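Local coordinates for protein uricase (Arthrobacter globiformis, PDB 2YZC) that catalyses the oxidation of uric acid by molecular oxygen to 5-hydroxyisourate, releasing hydrogen peroxide, on the route to allantoin, at residues 220-225 against 277-282; 212-217 against 227-232; 164-169 against 174-179; 129-134 against 201-206; 141-146 against 287-292. All coordinates share one frame; numbering follows the deposited sequence.

Interaction 1. Residues 220-225 against 277-282; sequences LALQQT and GLIEAT. With 1AL (allantoate ion), chain I.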
# COMPACT_ATOMS: atom_id res chain seq x y z
N LEU A 220 -2.23 -2.29 -32.80
CA LEU A 220 -3.13 -1.29 -33.37
C LEU A 220 -4.17 -0.99 -32.30
O LEU A 220 -5.00 -0.10 -32.45
CB LEU A 220 -3.81 -1.83 -34.63
CG LEU A 220 -2.89 -2.17 -35.81
CD1 LEU A 220 -3.74 -2.66 -36.99
CD2 LEU A 220 -2.09 -0.94 -36.21
N ALA A 221 -4.12 -1.76 -31.22
CA ALA A 221 -5.04 -1.62 -30.09
C ALA A 221 -4.60 -2.56 -28.98
O ALA A 221 -4.05 -3.63 -29.25
CB ALA A 221 -6.46 -1.95 -30.52
N LEU A 222 -4.83 -2.17 -27.73
CA LEU A 222 -4.45 -3.03 -26.61
C LEU A 222 -5.27 -4.32 -26.71
O LEU A 222 -4.79 -5.39 -26.35
CB LEU A 222 -4.75 -2.34 -25.27
CG LEU A 222 -3.72 -2.54 -24.15
CD1 LEU A 222 -4.39 -2.23 -22.83
CD2 LEU A 222 -3.18 -3.96 -24.15
N GLN A 223 -6.50 -4.20 -27.21
CA GLN A 223 -7.37 -5.37 -27.37
C GLN A 223 -6.75 -6.41 -28.32
O GLN A 223 -6.88 -7.61 -28.09
CB GLN A 223 -8.75 -4.95 -27.92
CG GLN A 223 -9.64 -4.18 -26.93
CD GLN A 223 -9.41 -2.67 -26.96
OE1 GLN A 223 -8.31 -2.20 -27.23
NE2 GLN A 223 -10.46 -1.90 -26.66
N GLN A 224 -6.09 -5.93 -29.37
CA GLN A 224 -5.46 -6.82 -30.34
C GLN A 224 -4.24 -7.50 -29.73
O GLN A 224 -4.02 -8.70 -29.93
CB GLN A 224 -5.03 -6.02 -31.58
CG GLN A 224 -4.43 -6.87 -32.70
CD GLN A 224 -3.67 -6.03 -33.73
OE1 GLN A 224 -3.39 -6.49 -34.84
NE2 GLN A 224 -3.32 -4.81 -33.35
N THR A 225 -3.44 -6.72 -29.01
CA THR A 225 -2.26 -7.25 -28.36
C THR A 225 -2.68 -8.34 -27.37
O THR A 225 -2.03 -9.38 -27.27
CB THR A 225 -1.49 -6.14 -27.61
OG1 THR A 225 -0.93 -5.23 -28.57
CG2 THR A 225 -0.38 -6.72 -26.73
N GLY A 277 -6.63 3.11 -18.73
CA GLY A 277 -7.55 2.29 -19.50
C GLY A 277 -7.46 0.90 -18.90
O GLY A 277 -6.41 0.50 -18.38
N LEU A 278 -8.56 0.15 -18.94
CA LEU A 278 -8.57 -1.21 -18.41
C LEU A 278 -9.26 -2.08 -19.45
O LEU A 278 -10.46 -1.96 -19.67
CB LEU A 278 -9.32 -1.27 -17.08
CG LEU A 278 -9.34 -2.64 -16.40
CD1 LEU A 278 -7.91 -3.15 -16.19
CD2 LEU A 278 -10.09 -2.54 -15.08
N ILE A 279 -8.46 -2.91 -20.12
CA ILE A 279 -8.93 -3.80 -21.18
C ILE A 279 -8.90 -5.23 -20.65
O ILE A 279 -7.87 -5.70 -20.17
CB ILE A 279 -8.04 -3.66 -22.44
CG1 ILE A 279 -8.40 -2.39 -23.21
CG2 ILE A 279 -8.21 -4.85 -23.36
CD1 ILE A 279 -8.27 -1.09 -22.43
N GLU A 280 -10.03 -5.93 -20.75
CA GLU A 280 -10.10 -7.30 -20.25
C GLU A 280 -10.83 -8.23 -21.20
O GLU A 280 -11.77 -7.83 -21.89
CB GLU A 280 -10.81 -7.30 -18.89
CG GLU A 280 -10.54 -6.05 -18.06
CD GLU A 280 -11.08 -6.14 -16.64
OE1 GLU A 280 -10.42 -6.79 -15.80
OE2 GLU A 280 -12.16 -5.58 -16.38
N ALA A 281 -10.41 -9.49 -21.23
CA ALA A 281 -11.04 -10.46 -22.11
C ALA A 281 -10.69 -11.90 -21.79
O ALA A 281 -9.68 -12.18 -21.14
CB ALA A 281 -10.68 -10.16 -23.56
N THR A 282 -11.54 -12.79 -22.27
CA THR A 282 -11.38 -14.22 -22.10
C THR A 282 -11.16 -14.79 -23.50
O THR A 282 -11.96 -14.53 -24.41
CB THR A 282 -12.64 -14.88 -21.52
OG1 THR A 282 -12.99 -14.25 -20.28
CG2 THR A 282 -12.41 -16.36 -21.29
C1 1AL I . -6.81 1.17 -26.69
O2 1AL I . -6.16 0.25 -27.22
N3 1AL I . -8.15 1.09 -26.48
N4 1AL I . -6.04 2.27 -26.32
C5 1AL I . -6.66 2.51 -23.73
O6 1AL I . -6.54 1.28 -23.59
O7 1AL I . -6.77 3.34 -22.81
C8 1AL I . -6.42 3.09 -25.16
C9 1AL I . -7.99 4.96 -25.28
O10 1AL I . -8.14 6.10 -24.79
N11 1AL I . -9.04 4.15 -25.60
N12 1AL I . -6.77 4.45 -25.54

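Interaction 2. Residues 212-217 against 227-232; sequences KAFAET and YEMGRA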
# COMPACT_ATOMS: atom_id res chain seq x y z
N LYS A 212 6.32 -12.70 -25.41
CA LYS A 212 6.64 -12.71 -26.84
C LYS A 212 5.56 -12.04 -27.68
O LYS A 212 5.87 -11.23 -28.55
CB LYS A 212 6.84 -14.15 -27.32
CG LYS A 212 7.11 -14.28 -28.82
CD LYS A 212 7.24 -15.74 -29.23
CE LYS A 212 7.42 -15.89 -30.73
NZ LYS A 212 8.66 -15.22 -31.22
N ALA A 213 4.30 -12.39 -27.42
CA ALA A 213 3.20 -11.81 -28.17
C ALA A 213 3.09 -10.32 -27.88
O ALA A 213 2.83 -9.52 -28.78
CB ALA A 213 1.89 -12.51 -27.81
N PHE A 214 3.28 -9.94 -26.63
CA PHE A 214 3.21 -8.53 -26.27
C PHE A 214 4.28 -7.73 -27.02
O PHE A 214 4.01 -6.69 -27.61
CB PHE A 214 3.40 -8.33 -24.77
CG PHE A 214 3.52 -6.88 -24.37
CD1 PHE A 214 2.39 -6.07 -24.28
CD2 PHE A 214 4.77 -6.31 -24.17
CE1 PHE A 214 2.51 -4.71 -24.00
CE2 PHE A 214 4.91 -4.95 -23.89
CZ PHE A 214 3.77 -4.15 -23.80
N ALA A 215 5.51 -8.25 -27.01
CA ALA A 215 6.63 -7.56 -27.65
C ALA A 215 6.68 -7.56 -29.17
O ALA A 215 7.03 -6.54 -29.78
CB ALA A 215 7.94 -8.13 -27.10
N GLU A 216 6.32 -8.67 -29.80
CA GLU A 216 6.40 -8.78 -31.25
C GLU A 216 5.16 -8.39 -32.05
O GLU A 216 5.24 -8.23 -33.27
CB GLU A 216 6.85 -10.19 -31.63
CG GLU A 216 8.08 -10.64 -30.85
CD GLU A 216 8.65 -11.96 -31.35
OE1 GLU A 216 7.91 -12.73 -31.98
OE2 GLU A 216 9.85 -12.23 -31.09
N THR A 217 4.02 -8.24 -31.39
CA THR A 217 2.80 -7.84 -32.08
C THR A 217 2.81 -6.34 -32.32
O THR A 217 2.96 -5.57 -31.37
CB THR A 217 1.54 -8.16 -31.25
OG1 THR A 217 1.47 -9.56 -30.99
CG2 THR A 217 0.29 -7.72 -32.00
N TYR A 227 -5.46 -10.17 -27.49
CA TYR A 227 -5.99 -11.32 -28.21
C TYR A 227 -4.84 -12.20 -28.68
O TYR A 227 -4.89 -13.41 -28.53
CB TYR A 227 -6.84 -10.85 -29.40
CG TYR A 227 -7.40 -11.98 -30.23
CD1 TYR A 227 -8.52 -12.69 -29.81
CD2 TYR A 227 -6.79 -12.36 -31.42
CE1 TYR A 227 -9.02 -13.76 -30.56
CE2 TYR A 227 -7.27 -13.42 -32.17
CZ TYR A 227 -8.38 -14.12 -31.73
OH TYR A 227 -8.85 -15.18 -32.48
N GLU A 228 -3.80 -11.59 -29.25
CA GLU A 228 -2.64 -12.34 -29.73
C GLU A 228 -1.93 -13.08 -28.59
O GLU A 228 -1.46 -14.20 -28.77
CB GLU A 228 -1.66 -11.41 -30.44
CG GLU A 228 -2.20 -10.87 -31.75
CD GLU A 228 -2.60 -11.98 -32.72
OE1 GLU A 228 -3.69 -11.88 -33.32
OE2 GLU A 228 -1.83 -12.95 -32.88
N MET A 229 -1.85 -12.44 -27.43
CA MET A 229 -1.22 -13.07 -26.27
C MET A 229 -2.02 -14.31 -25.87
O MET A 229 -1.45 -15.39 -25.66
CB MET A 229 -1.17 -12.08 -25.09
CG MET A 229 -0.15 -10.95 -25.28
SD MET A 229 -0.38 -9.54 -24.16
CE MET A 229 0.01 -10.31 -22.56
N GLY A 230 -3.34 -14.18 -25.79
CA GLY A 230 -4.18 -15.30 -25.43
C GLY A 230 -4.18 -16.44 -26.44
O GLY A 230 -4.16 -17.61 -26.06
N ARG A 231 -4.22 -16.09 -27.73
CA ARG A 231 -4.24 -17.09 -28.79
C ARG A 231 -2.97 -17.94 -28.78
O ARG A 231 -3.03 -19.16 -28.94
CB ARG A 231 -4.38 -16.40 -30.16
CG ARG A 231 -4.48 -17.38 -31.33
CD ARG A 231 -4.87 -16.66 -32.63
NE ARG A 231 -3.81 -15.79 -33.14
CZ ARG A 231 -2.69 -16.23 -33.70
NH1 ARG A 231 -2.47 -17.53 -33.84
NH2 ARG A 231 -1.78 -15.37 -34.14
N ALA A 232 -1.83 -17.30 -28.58
CA ALA A 232 -0.56 -18.02 -28.54
C ALA A 232 -0.56 -19.09 -27.45
O ALA A 232 -0.02 -20.18 -27.64
CB ALA A 232 0.59 -17.03 -28.31
O HOH W 1 1.23 -11.37 -33.08

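Interaction 3. Residues 164-169 against 174-179; sequences HGFPRD and LQETTD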
# COMPACT_ATOMS: atom_id res chain seq x y z
N HIS A 164 -5.69 4.51 -33.78
CA HIS A 164 -6.43 5.40 -34.65
C HIS A 164 -7.65 4.69 -35.21
O HIS A 164 -7.84 3.49 -34.98
CB HIS A 164 -5.51 5.86 -35.79
CG HIS A 164 -4.77 4.74 -36.46
ND1 HIS A 164 -5.40 3.79 -37.23
CD2 HIS A 164 -3.46 4.41 -36.44
CE1 HIS A 164 -4.50 2.92 -37.66
NE2 HIS A 164 -3.32 3.27 -37.19
N GLY A 165 -8.49 5.43 -35.93
CA GLY A 165 -9.68 4.83 -36.50
C GLY A 165 -10.83 4.66 -35.53
O GLY A 165 -11.81 3.99 -35.84
N PHE A 166 -10.73 5.26 -34.34
CA PHE A 166 -11.81 5.15 -33.37
C PHE A 166 -12.86 6.21 -33.66
O PHE A 166 -12.56 7.25 -34.23
CB PHE A 166 -11.27 5.32 -31.94
CG PHE A 166 -10.34 6.49 -31.75
CD1 PHE A 166 -8.97 6.35 -31.95
CD2 PHE A 166 -10.84 7.74 -31.38
CE1 PHE A 166 -8.10 7.43 -31.77
CE2 PHE A 166 -9.98 8.82 -31.19
CZ PHE A 166 -8.61 8.66 -31.39
N PRO A 167 -14.13 5.95 -33.29
CA PRO A 167 -15.17 6.94 -33.56
C PRO A 167 -14.96 8.22 -32.75
O PRO A 167 -14.51 8.17 -31.61
CB PRO A 167 -16.45 6.20 -33.16
CG PRO A 167 -15.98 5.30 -32.06
CD PRO A 167 -14.68 4.77 -32.61
N ARG A 168 -15.28 9.36 -33.35
CA ARG A 168 -15.11 10.63 -32.65
C ARG A 168 -16.48 11.20 -32.30
O ARG A 168 -17.07 11.94 -33.10
CB ARG A 168 -14.33 11.62 -33.53
CG ARG A 168 -13.04 11.05 -34.12
CD ARG A 168 -12.19 12.15 -34.75
NE ARG A 168 -11.71 13.08 -33.73
CZ ARG A 168 -10.70 12.81 -32.91
NH1 ARG A 168 -10.05 11.66 -32.99
NH2 ARG A 168 -10.36 13.69 -31.97
N ASP A 169 -16.98 10.87 -31.11
CA ASP A 169 -18.29 11.36 -30.69
C ASP A 169 -18.19 12.79 -30.14
O ASP A 169 -17.12 13.39 -30.15
CB ASP A 169 -18.91 10.40 -29.66
CG ASP A 169 -18.50 10.72 -28.24
OD1 ASP A 169 -17.36 11.18 -28.03
OD2 ASP A 169 -19.33 10.49 -27.33
N LEU A 174 -9.41 12.90 -27.93
CA LEU A 174 -8.20 12.13 -28.20
C LEU A 174 -7.83 12.16 -29.68
O LEU A 174 -8.68 11.94 -30.54
CB LEU A 174 -8.37 10.67 -27.75
CG LEU A 174 -7.17 9.74 -27.98
CD1 LEU A 174 -6.00 10.16 -27.10
CD2 LEU A 174 -7.56 8.30 -27.68
N GLN A 175 -6.56 12.44 -29.96
CA GLN A 175 -6.08 12.50 -31.33
C GLN A 175 -5.52 11.15 -31.79
O GLN A 175 -5.02 10.36 -30.99
CB GLN A 175 -4.99 13.57 -31.46
CG GLN A 175 -5.49 15.00 -31.22
CD GLN A 175 -6.62 15.39 -32.16
OE1 GLN A 175 -6.54 15.17 -33.37
NE2 GLN A 175 -7.66 16.00 -31.60
N GLU A 176 -5.64 10.89 -33.09
CA GLU A 176 -5.12 9.64 -33.65
C GLU A 176 -3.60 9.67 -33.59
O GLU A 176 -2.99 10.73 -33.63
CB GLU A 176 -5.56 9.50 -35.11
CG GLU A 176 -7.05 9.31 -35.31
CD GLU A 176 -7.38 8.94 -36.75
OE1 GLU A 176 -7.30 9.83 -37.63
OE2 GLU A 176 -7.71 7.77 -37.00
N THR A 177 -2.99 8.49 -33.49
CA THR A 177 -1.53 8.41 -33.44
C THR A 177 -1.00 7.11 -34.02
O THR A 177 -1.65 6.07 -33.93
CB THR A 177 -1.01 8.55 -31.99
OG1 THR A 177 0.42 8.53 -32.00
CG2 THR A 177 -1.53 7.41 -31.13
N THR A 178 0.17 7.18 -34.64
CA THR A 178 0.79 5.99 -35.22
C THR A 178 2.06 5.62 -34.47
O THR A 178 2.81 4.74 -34.90
CB THR A 178 1.14 6.19 -36.71
OG1 THR A 178 2.07 7.28 -36.84
CG2 THR A 178 -0.12 6.49 -37.52
N ASP A 179 2.31 6.30 -33.35
CA ASP A 179 3.50 6.02 -32.54
C ASP A 179 3.26 6.46 -31.10
O ASP A 179 3.22 7.65 -30.79
CB ASP A 179 4.73 6.75 -33.09
CG ASP A 179 6.05 6.19 -32.56
OD1 ASP A 179 6.04 5.52 -31.50
OD2 ASP A 179 7.10 6.43 -33.20

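Interaction 4. Residues 129-134 against 201-206; sequences KSEVRT and AVYASV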
# COMPACT_ATOMS: atom_id res chain seq x y z
N LYS A 129 11.33 -9.80 -7.45
CA LYS A 129 10.00 -9.22 -7.26
C LYS A 129 9.30 -8.80 -8.55
O LYS A 129 8.23 -8.19 -8.50
CB LYS A 129 10.10 -8.00 -6.34
CG LYS A 129 10.79 -8.27 -5.00
CD LYS A 129 10.75 -7.03 -4.11
CE LYS A 129 11.32 -7.31 -2.72
NZ LYS A 129 11.34 -6.07 -1.88
N SER A 130 9.88 -9.14 -9.69
CA SER A 130 9.32 -8.72 -10.98
C SER A 130 8.01 -9.37 -11.41
O SER A 130 7.38 -8.92 -12.36
CB SER A 130 10.38 -8.87 -12.06
OG SER A 130 11.50 -8.09 -11.71
N GLU A 131 7.61 -10.42 -10.70
CA GLU A 131 6.35 -11.10 -11.00
C GLU A 131 6.00 -12.01 -9.84
O GLU A 131 6.86 -12.40 -9.06
CB GLU A 131 6.48 -11.94 -12.28
CG GLU A 131 7.36 -13.16 -12.12
CD GLU A 131 7.68 -13.82 -13.44
OE1 GLU A 131 8.25 -13.15 -14.32
OE2 GLU A 131 7.36 -15.02 -13.59
N VAL A 132 4.71 -12.34 -9.74
CA VAL A 132 4.21 -13.23 -8.71
C VAL A 132 3.38 -14.28 -9.43
O VAL A 132 2.56 -13.94 -10.30
CB VAL A 132 3.33 -12.49 -7.69
CG1 VAL A 132 2.71 -13.49 -6.73
CG2 VAL A 132 4.17 -11.47 -6.91
N ARG A 133 3.60 -15.54 -9.08
CA ARG A 133 2.87 -16.65 -9.68
C ARG A 133 1.71 -17.03 -8.77
O ARG A 133 1.85 -17.02 -7.54
CB ARG A 133 3.83 -17.83 -9.88
CG ARG A 133 3.17 -19.14 -10.29
CD ARG A 133 4.24 -20.19 -10.57
NE ARG A 133 3.69 -21.52 -10.77
CZ ARG A 133 4.42 -22.60 -11.03
NH1 ARG A 133 5.74 -22.51 -11.13
NH2 ARG A 133 3.83 -23.78 -11.17
N THR A 134 0.57 -17.36 -9.37
CA THR A 134 -0.60 -17.73 -8.59
C THR A 134 -1.18 -19.07 -9.02
O THR A 134 -0.97 -19.53 -10.15
CB THR A 134 -1.71 -16.67 -8.72
OG1 THR A 134 -2.21 -16.65 -10.07
CG2 THR A 134 -1.18 -15.29 -8.37
N ALA A 201 6.80 -26.25 -15.95
CA ALA A 201 7.14 -26.10 -17.36
C ALA A 201 6.10 -25.28 -18.12
O ALA A 201 6.44 -24.44 -18.95
CB ALA A 201 7.32 -27.47 -18.02
N VAL A 202 4.82 -25.53 -17.84
CA VAL A 202 3.77 -24.78 -18.52
C VAL A 202 3.77 -23.32 -18.07
O VAL A 202 3.62 -22.42 -18.89
CB VAL A 202 2.39 -25.42 -18.27
CG1 VAL A 202 1.29 -24.55 -18.88
CG2 VAL A 202 2.35 -26.81 -18.88
N TYR A 203 3.96 -23.07 -16.78
CA TYR A 203 3.99 -21.69 -16.32
C TYR A 203 5.10 -20.93 -17.05
O TYR A 203 4.89 -19.82 -17.53
CB TYR A 203 4.22 -21.61 -14.80
CG TYR A 203 4.48 -20.20 -14.30
CD1 TYR A 203 5.77 -19.68 -14.23
CD2 TYR A 203 3.42 -19.38 -13.92
CE1 TYR A 203 6.00 -18.38 -13.78
CE2 TYR A 203 3.64 -18.08 -13.48
CZ TYR A 203 4.93 -17.58 -13.41
OH TYR A 203 5.15 -16.30 -12.94
N ALA A 204 6.28 -21.54 -17.14
CA ALA A 204 7.40 -20.90 -17.82
C ALA A 204 7.09 -20.66 -19.29
O ALA A 204 7.39 -19.60 -19.84
CB ALA A 204 8.66 -21.76 -17.69
N SER A 205 6.47 -21.64 -19.94
CA SER A 205 6.12 -21.50 -21.34
C SER A 205 5.08 -20.41 -21.55
O SER A 205 5.21 -19.58 -22.46
CB SER A 205 5.57 -22.82 -21.89
OG SER A 205 5.04 -22.63 -23.19
N VAL A 206 4.05 -20.41 -20.72
CA VAL A 206 2.99 -19.41 -20.83
C VAL A 206 3.56 -18.01 -20.63
O VAL A 206 3.29 -17.10 -21.42
CB VAL A 206 1.86 -19.70 -19.80
CG1 VAL A 206 0.87 -18.55 -19.75
CG2 VAL A 206 1.12 -20.98 -20.22

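Interaction 5. Residues 141-146 against 287-292; sequences GSEQAI and GSRADH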
# COMPACT_ATOMS: atom_id res chain seq x y z
N GLY A 141 -17.02 -32.02 -5.37
CA GLY A 141 -17.24 -33.44 -5.50
C GLY A 141 -15.93 -34.08 -5.92
O GLY A 141 -14.91 -33.89 -5.26
N SER A 142 -15.94 -34.81 -7.03
CA SER A 142 -14.72 -35.45 -7.50
C SER A 142 -14.00 -34.57 -8.52
O SER A 142 -12.90 -34.91 -8.97
CB SER A 142 -15.03 -36.83 -8.10
OG SER A 142 -15.98 -36.73 -9.15
N GLU A 143 -14.61 -33.45 -8.88
CA GLU A 143 -13.99 -32.55 -9.86
C GLU A 143 -12.94 -31.66 -9.23
O GLU A 143 -13.18 -31.02 -8.20
CB GLU A 143 -15.05 -31.67 -10.53
CG GLU A 143 -14.53 -31.01 -11.81
CD GLU A 143 -15.40 -29.86 -12.30
OE1 GLU A 143 -16.65 -29.98 -12.28
OE2 GLU A 143 -14.83 -28.83 -12.71
N GLN A 144 -11.77 -31.62 -9.85
CA GLN A 144 -10.66 -30.80 -9.40
C GLN A 144 -10.32 -29.82 -10.52
O GLN A 144 -9.89 -30.23 -11.60
CB GLN A 144 -9.45 -31.68 -9.09
CG GLN A 144 -9.64 -32.55 -7.86
CD GLN A 144 -8.78 -33.79 -7.89
OE1 GLN A 144 -7.72 -33.81 -8.51
NE2 GLN A 144 -9.22 -34.84 -7.20
N ALA A 145 -10.53 -28.53 -10.28
CA ALA A 145 -10.26 -27.50 -11.28
C ALA A 145 -9.12 -26.60 -10.81
O ALA A 145 -9.13 -26.13 -9.67
CB ALA A 145 -11.50 -26.66 -11.51
N ILE A 146 -8.15 -26.38 -11.69
CA ILE A 146 -6.99 -25.55 -11.38
C ILE A 146 -6.79 -24.39 -12.35
O ILE A 146 -6.84 -24.56 -13.57
CB ILE A 146 -5.69 -26.38 -11.39
CG1 ILE A 146 -5.78 -27.48 -10.33
CG2 ILE A 146 -4.49 -25.49 -11.14
CD1 ILE A 146 -4.60 -28.44 -10.37
N GLY A 287 -15.71 -24.36 -28.17
CA GLY A 287 -16.51 -25.43 -27.59
C GLY A 287 -16.31 -25.72 -26.11
O GLY A 287 -17.06 -26.50 -25.53
N SER A 288 -15.31 -25.11 -25.48
CA SER A 288 -15.06 -25.37 -24.06
C SER A 288 -16.12 -24.73 -23.17
O SER A 288 -16.93 -23.93 -23.64
CB SER A 288 -13.67 -24.86 -23.66
OG SER A 288 -13.53 -23.47 -23.90
N ARG A 289 -16.12 -25.11 -21.90
CA ARG A 289 -17.08 -24.60 -20.92
C ARG A 289 -17.14 -23.08 -20.93
O ARG A 289 -16.11 -22.40 -20.92
CB ARG A 289 -16.70 -25.11 -19.53
CG ARG A 289 -17.81 -24.99 -18.50
CD ARG A 289 -17.52 -25.90 -17.32
NE ARG A 289 -18.54 -25.80 -16.29
CZ ARG A 289 -18.53 -26.52 -15.17
NH1 ARG A 289 -17.55 -27.39 -14.95
NH2 ARG A 289 -19.50 -26.38 -14.27
N ALA A 290 -18.36 -22.55 -20.94
CA ALA A 290 -18.59 -21.11 -20.98
C ALA A 290 -18.30 -20.36 -19.68
O ALA A 290 -17.60 -19.35 -19.69
CB ALA A 290 -20.03 -20.84 -21.42
N ASP A 291 -18.84 -20.85 -18.57
CA ASP A 291 -18.65 -20.17 -17.29
C ASP A 291 -18.31 -21.09 -16.14
O ASP A 291 -19.13 -21.31 -15.24
CB ASP A 291 -19.89 -19.35 -16.96
N HIS A 292 -17.10 -21.63 -16.14
CA HIS A 292 -16.69 -22.52 -15.06
C HIS A 292 -16.84 -21.78 -13.74
O HIS A 292 -16.42 -20.63 -13.61
CB HIS A 292 -15.24 -22.97 -15.24
CG HIS A 292 -14.86 -24.11 -14.36
ND1 HIS A 292 -14.62 -25.38 -14.85
CD2 HIS A 292 -14.74 -24.20 -13.02
CE1 HIS A 292 -14.38 -26.20 -13.84
NE2 HIS A 292 -14.44 -25.51 -12.72

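Interaction 1. Residues 220-225 against 277-282
Ile279 of strand 276-285 packs against Leu222 and Gln223 in the first turn of helix 222-236. The packing is tight: Ile279 CB lies 3.9 Å from Leu222 CD1, Ile279 CG2 is 3.9 Å from Gln223 CG, and Ile279 CG1 is 3.9 Å from Gln223 CD. A branched, apolar residue suits this buried place, meeting a leucine and the aliphatic part of a glutamine at once. Ile279 CD1 also comes 3.2 Å from O6 of the allantoate, and Leu222 N gives O2 of the ion a nearly straight hydrogen bond of 2.8 Å (176°). The slack part is N3 of the ion, bonded weakly to Gln223 OE1 at 3.4 Å, although a bend at chi2 (88°) turns that amide to the ligand. Gly277 suits its place because a CB there would run into O7 of the ion. With Thr67 and Asp68 of the second subunit also binding the ion, the helix start and strand 276-285 form one wall of uricase's intersubunit active site.

Interaction 2. Residues 212-217 against 227-232
Ala213 O is gripped twice by Thr217, through the backbone N at 3.1 Å and through OG1 at 2.6 Å. With OG1 held beside its own backbone N (chi1 -60°), the threonine hydroxyl turns back onto the last turn of helix 199-216 and faces helix 222-236, Thr217 OG1 lying 3.7 Å from Glu228 CB. A water donates to Thr217 OG1 at 2.8 Å and, weakly, to Glu228 OE2. That carboxylate oxygen has a firmer partner in Arg231 NH2, 2.7 Å away on its syn side.

Beside this polar corner the helices, inclined at 143° with axes 8.4 Å apart, come close because Ala213 is small: its CB sits 3.5 Å from Met229 CA and packs on Met229 CG. The methionine then runs alongside, its SD 4.0 Å from Phe214 CB and at the edge of the phenyl ring. Phe214 packs on Val155 and Leu182, so helix 199-216 lies on the sheet, and helix 222-236, which reaches Leu182 through Leu222 and Thr225, lies beside it, roughly antiparallel. The charged groups find partners within their own helices, which implies that the pairing rests mainly on apolar fit, with one weak water-mediated link.

Interaction 3. Residues 164-169 against 174-179
Arg168 holds Leu174 O with both terminal nitrogens, NH1 and NH2 each 2.8 Å from this single oxygen, which lies close to the guanidinium plane. The bend at chi3 (66°) swings the group round to meet it. NH1 comes nearly along the C=O axis, NH2 from above the carbonyl plane. Gly165 N donates to Glu176 OE2 at 2.7 Å, and OE2 accepts on its anti lone pair; the glycine backbone angles would jam a side chain against the preceding carbonyl. These bonds tie together two arms of the long loop between strands 143-157 and 182-192, whose Leu174 touches the allantoate. Between the two arms lies Phe166, its CZ 3.9 Å from Leu174 CG and its ring edge against Leu174 O. The ring also stacks on Phe163, which lines the allantoate pocket and probably binds urate; a serine in place of Phe166 would probably leave Phe163 without its stacking partner and open a gap beside Leu174. Outermost, His164 CB packs on Glu176 CB at 3.7 Å, and the histidine's NE2 is hydrogen-bonded to Glu162.

Interaction 4. Residues 129-134 against 201-206
The polar link is a single short hydrogen bond: Tyr203 OH donates to Glu131 OE2 at 2.6 Å. The donor meets the carboxylate on its anti side, 31° out of its plane. Glu131 OE1 is in a salt bridge with Arg207, one turn further along helix 199-216, so strand 131-140 grips the helix through both oxygens of one carboxylate.

The stacking is between Arg133 and Tyr203. The arginine is stretched out from CG to NE; chi1 of 170° sends CG away from the backbone N, and the chain slides across one face of the ring. Arg133 CD stands over the ring, 3.6 Å from its centroid, as a CH-pi contact. Further out, the guanidinium lies flat, its plane turned only 10° from the ring and its centre 4.7 Å from the ring centre, with Tyr203 CB beneath it. Its ends are held by salt bridges, NH1 to Asp200 and NH2 to Glu86, which fix its rotation.

Apolar cover comes from Ile150 and Trp190 of the sheet, against which Tyr203 packs. A leucine in place of Tyr203 would probably leave Glu131 OE2 without its hydroxyl mate and Arg133 without the flat face it rests on. Tyrosine suits the site because it combines a flat face with a terminal donor. The contact thus buries charge between helix and sheet, and the paired acids and arginines probably keep that burial affordable.

Interaction 5. Residues 141-146 against 287-292
Glu143 reaches toward His292 and Arg289 from the start of strand 143-157. Its CB leaves the strand on the side facing segment 287-292, and with CG anti to the backbone N (chi1 -164°) the chain runs out nearly straight. CB and CG act as the spacer that carries the carboxylate across. CD comes 4.1 Å from His292 CE1. At the tip, OE2 is 3.8 Å from Arg289 NH1, a long salt bridge whose OE2 is less surely placed, since it sits too near the imidazole; OE1 lies 3.8 Å from the same Arg289 NH1, at the edge of the guanidinium. The contact joins the first residues of a strand in the large antiparallel sheet to the loop that follows strand 276-285, near the end of the modelled chain. Two residues on, the strand again faces this loop: Ala145 CB lies 3.4 Å from His292 NE2, and the small methyl lets the ring approach the strand this closely. Arg191 of strand 182-192 touches both His292 and Arg289.

Interactions 1 and 4 are buried, each setting a helix against the sheet, yet they differ in chemistry: the first is mainly apolar and opens onto the ligand, the second is built of charge and an aromatic face far from any site. Interaction 2 is partly buried and joins them, sharing helix 199-216 with interaction 4 and helix 222-236 with interaction 1; Thr225 CG2 of interaction 1 touches Phe214 CD1 of interaction 2 at 3.8 Å. Interaction 3 is a surface contact held by bonds to backbone atoms, and with interaction 1 it lines the allantoate pocket. Interaction 5, partly buried, combines a long, uncertain salt bridge with alanine-histidine packing; its strand 143-157 neighbours strand 131-140 of interaction 4.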